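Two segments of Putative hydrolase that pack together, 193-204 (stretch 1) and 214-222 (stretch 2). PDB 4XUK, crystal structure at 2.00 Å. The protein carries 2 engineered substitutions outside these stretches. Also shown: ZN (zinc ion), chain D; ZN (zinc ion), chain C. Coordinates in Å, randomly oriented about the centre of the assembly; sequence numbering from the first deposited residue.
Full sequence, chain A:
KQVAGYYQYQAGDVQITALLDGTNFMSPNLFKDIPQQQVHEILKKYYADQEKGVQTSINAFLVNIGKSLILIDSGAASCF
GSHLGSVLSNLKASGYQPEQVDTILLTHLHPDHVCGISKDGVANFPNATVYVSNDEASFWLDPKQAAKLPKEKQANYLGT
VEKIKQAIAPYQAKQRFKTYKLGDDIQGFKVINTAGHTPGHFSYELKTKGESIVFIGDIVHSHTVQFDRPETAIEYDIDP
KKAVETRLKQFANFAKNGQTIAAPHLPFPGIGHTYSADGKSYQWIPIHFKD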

# COMPACT_ATOMS: atom_id res chain seq x y z
N ASN A 193 18.99 -10.71 18.27
CA ASN A 193 18.45 -12.04 18.44
C ASN A 193 16.94 -12.00 18.61
O ASN A 193 16.42 -11.37 19.54
N THR A 194 16.24 -12.66 17.70
CA THR A 194 14.79 -12.75 17.78
C THR A 194 14.40 -14.20 17.55
O THR A 194 13.55 -14.51 16.72
N ALA A 195 15.05 -15.09 18.29
CA ALA A 195 14.82 -16.53 18.16
C ALA A 195 13.41 -16.95 18.56
O ALA A 195 12.75 -16.28 19.34
N GLY A 196 12.99 -18.09 18.02
CA GLY A 196 11.70 -18.68 18.35
C GLY A 196 11.12 -19.27 17.09
O GLY A 196 10.90 -20.48 17.00
N HIS A 197 10.86 -18.40 16.11
CA HIS A 197 10.40 -18.85 14.81
C HIS A 197 11.34 -19.92 14.26
O HIS A 197 10.89 -20.93 13.73
N THR A 198 12.64 -19.69 14.40
CA THR A 198 13.66 -20.73 14.20
C THR A 198 14.67 -20.54 15.31
O THR A 198 14.74 -19.45 15.90
N PRO A 199 15.49 -21.57 15.59
CA PRO A 199 16.37 -21.43 16.76
C PRO A 199 17.40 -20.31 16.64
O PRO A 199 17.90 -19.85 17.68
N GLY A 200 17.71 -19.86 15.43
CA GLY A 200 18.70 -18.81 15.25
C GLY A 200 18.18 -17.63 14.45
O GLY A 200 18.95 -16.94 13.77
N HIS A 201 16.88 -17.38 14.55
CA HIS A 201 16.27 -16.26 13.84
C HIS A 201 16.80 -14.96 14.40
O HIS A 201 16.81 -14.75 15.61
N PHE A 202 17.28 -14.09 13.51
CA PHE A 202 17.76 -12.77 13.90
C PHE A 202 17.09 -11.70 13.06
O PHE A 202 16.71 -11.93 11.90
N SER A 203 16.96 -10.51 13.63
CA SER A 203 16.53 -9.35 12.87
C SER A 203 17.74 -8.43 12.72
O SER A 203 18.74 -8.61 13.41
N TYR A 204 17.65 -7.44 11.83
CA TYR A 204 18.76 -6.55 11.56
C TYR A 204 18.32 -5.09 11.67
O TYR A 204 17.33 -4.69 11.05
N VAL A 214 14.14 -1.36 11.25
CA VAL A 214 14.38 -2.74 11.65
C VAL A 214 13.85 -3.70 10.59
O VAL A 214 12.67 -3.65 10.22
N PHE A 215 14.72 -4.55 10.09
CA PHE A 215 14.30 -5.57 9.15
C PHE A 215 14.00 -6.78 10.01
O PHE A 215 14.91 -7.49 10.44
N ILE A 216 12.71 -7.00 10.29
CA ILE A 216 12.30 -7.87 11.40
C ILE A 216 12.28 -9.37 11.12
O ILE A 216 12.21 -10.17 12.05
N GLY A 217 12.32 -9.75 9.85
CA GLY A 217 12.21 -11.16 9.51
C GLY A 217 10.84 -11.70 9.90
O GLY A 217 9.83 -10.99 9.85
N ASP A 218 10.80 -12.97 10.29
CA ASP A 218 9.54 -13.67 10.48
C ASP A 218 9.06 -13.73 11.94
O ASP A 218 8.62 -14.78 12.40
N ILE A 219 9.13 -12.61 12.64
CA ILE A 219 8.54 -12.54 13.97
C ILE A 219 7.03 -12.29 13.83
O ILE A 219 6.32 -12.20 14.83
N VAL A 220 6.56 -12.19 12.59
CA VAL A 220 5.13 -12.04 12.33
C VAL A 220 4.77 -12.45 10.89
O VAL A 220 5.58 -12.28 9.96
N HIS A 221 3.56 -12.99 10.71
CA HIS A 221 3.14 -13.51 9.41
C HIS A 221 1.85 -12.89 8.87
O HIS A 221 1.30 -13.36 7.88
N SER A 222 1.37 -11.82 9.51
CA SER A 222 0.09 -11.25 9.13
C SER A 222 -0.03 -9.85 9.69
O SER A 222 0.53 -9.57 10.75

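Val-214 opens stretch 2 with its CA-to-CB bond sideways and chi1 t. Its CG1 lies 4.3 Å from Ser-203 CB. Its CA also makes a CH...O contact with the backbone O of Tyr-204, at 3.6 Å.

Phe-215 pairs with Tyr-204 as an antiparallel bridge. Phe-215 N donates to Tyr-204 O at 2.8 Å, and Tyr-204 N donates to Phe-215 O at 3.1 Å. Both side chains take chi1 m and leave from the same face of the sheet. The end of Tyr-204 leads away, while the edge of the Phe-215 ring meets Tyr-204 O.

Ile-216 (chi1 p, chi2 t) points away, so its backbone makes the main contact. Its O accepts a hydrogen bond from Ser-203 OG at 2.8 Å; Ser-203 is m and points in.

Gly-217 has no side chain. A CB here would sit 2.6 Å from His-201 NE2, a clash, and the positive phi also favours glycine.

Asp-218 (m) points toward stretch 1. Its N donates to His-201 NE2 at 2.8 Å, near the plane of the ring. His-201 is t, and its ND1 shares a hydrogen bond with Thr-194 OG1 at 2.9 Å, which ties the ring at both nitrogens. Asp-218 CB lies over one face of the His-197 ring, 3.6 Å from its centroid. Asp-218 OD2 bridges the two zinc ions, at 2.4 Å from ZN of chain D and 2.1 Å from ZN of chain C. His-197 (t) binds the chain D zinc through NE2 at 2.2 Å. Ligands elsewhere in the structure complete both sites.

Ile-219 (p, t) points sideways. Its CG2 reaches Thr-194 CB at 3.9 Å and His-201 CE1 at 4.0 Å. Val-220 points away and makes no contact.

His-221 (m) starts sideways, but its end comes nearer. Its CE1 lies 3.4 Å from His-197 CE1, and the two rings meet obliquely. Ser-222 is out of reach.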

# COMPACT_ATOMS: atom_id res chain seq x y z
CB ASN A 193 19.11 -12.77 19.60
CG ASN A 193 18.66 -14.21 19.70
OD1 ASN A 193 17.48 -14.48 19.94
ND2 ASN A 193 19.58 -15.13 19.50
CB THR A 194 14.10 -11.81 16.77
OG1 THR A 194 14.59 -12.06 15.44
CG2 THR A 194 14.36 -10.36 17.13
CB ALA A 195 15.84 -17.30 18.99
CB HIS A 197 10.33 -17.68 13.84
CG HIS A 197 9.89 -18.07 12.46
ND1 HIS A 197 8.64 -18.56 12.18
CD2 HIS A 197 10.55 -18.02 11.28
CE1 HIS A 197 8.55 -18.80 10.88
NE2 HIS A 197 9.70 -18.48 10.32
CB THR A 198 14.39 -20.61 12.84
OG1 THR A 198 15.17 -19.42 12.81
CG2 THR A 198 13.40 -20.64 11.67
CB PRO A 199 17.04 -22.81 16.85
CG PRO A 199 16.05 -23.74 16.21
CD PRO A 199 15.45 -22.95 15.08
CB HIS A 201 14.74 -16.31 13.96
CG HIS A 201 14.05 -15.32 13.08
ND1 HIS A 201 13.91 -13.99 13.41
CD2 HIS A 201 13.46 -15.46 11.87
CE1 HIS A 201 13.26 -13.36 12.45
NE2 HIS A 201 12.98 -14.23 11.50
CB PHE A 202 19.27 -12.65 13.67
CG PHE A 202 20.12 -13.01 14.86
CD1 PHE A 202 20.17 -14.32 15.33
CD2 PHE A 202 20.91 -12.05 15.48
CE1 PHE A 202 20.97 -14.66 16.42
CE2 PHE A 202 21.72 -12.39 16.57
CZ PHE A 202 21.74 -13.69 17.04
CB SER A 203 15.37 -8.64 13.57
OG SER A 203 14.31 -9.54 13.82
CB TYR A 204 19.33 -6.83 10.17
CG TYR A 204 19.82 -8.25 10.00
CD1 TYR A 204 21.02 -8.66 10.56
CD2 TYR A 204 19.07 -9.18 9.28
CE1 TYR A 204 21.47 -9.96 10.42
CE2 TYR A 204 19.51 -10.49 9.13
CZ TYR A 204 20.71 -10.87 9.70
OH TYR A 204 21.17 -12.17 9.56
CB VAL A 214 13.78 -3.08 13.03
CG1 VAL A 214 14.18 -4.48 13.45
CG2 VAL A 214 14.25 -2.05 14.08
CB PHE A 215 15.41 -5.83 8.13
CG PHE A 215 15.76 -4.61 7.30
CD1 PHE A 215 16.57 -3.60 7.82
CD2 PHE A 215 15.24 -4.46 6.03
CE1 PHE A 215 16.86 -2.47 7.07
CE2 PHE A 215 15.53 -3.33 5.27
CZ PHE A 215 16.34 -2.34 5.79
CB ILE A 216 10.91 -7.49 11.95
CG1 ILE A 216 9.84 -7.61 10.87
CG2 ILE A 216 10.94 -6.08 12.51
CD1 ILE A 216 8.41 -7.64 11.44
CB ASP A 218 9.65 -15.09 9.94
CG ASP A 218 9.56 -15.14 8.44
OD1 ASP A 218 9.70 -14.09 7.78
OD2 ASP A 218 9.31 -16.24 7.92
CB ILE A 219 9.17 -11.43 14.81
CG1 ILE A 219 8.93 -10.07 14.15
CG2 ILE A 219 10.67 -11.69 14.97
CD1 ILE A 219 9.40 -8.90 14.99
CB VAL A 220 4.64 -10.60 12.68
CG1 VAL A 220 4.99 -9.61 11.57
CG2 VAL A 220 3.15 -10.61 12.94
CB HIS A 221 2.97 -15.02 9.47
CG HIS A 221 4.26 -15.77 9.47
ND1 HIS A 221 5.15 -15.71 10.52
CD2 HIS A 221 4.83 -16.57 8.54
CE1 HIS A 221 6.21 -16.45 10.24
NE2 HIS A 221 6.04 -16.98 9.04
CB SER A 222 -1.04 -12.14 9.69
OG SER A 222 -0.98 -12.23 11.11
ZN ZN D . 10.25 -18.46 8.23
ZN ZN C . 9.20 -16.76 5.85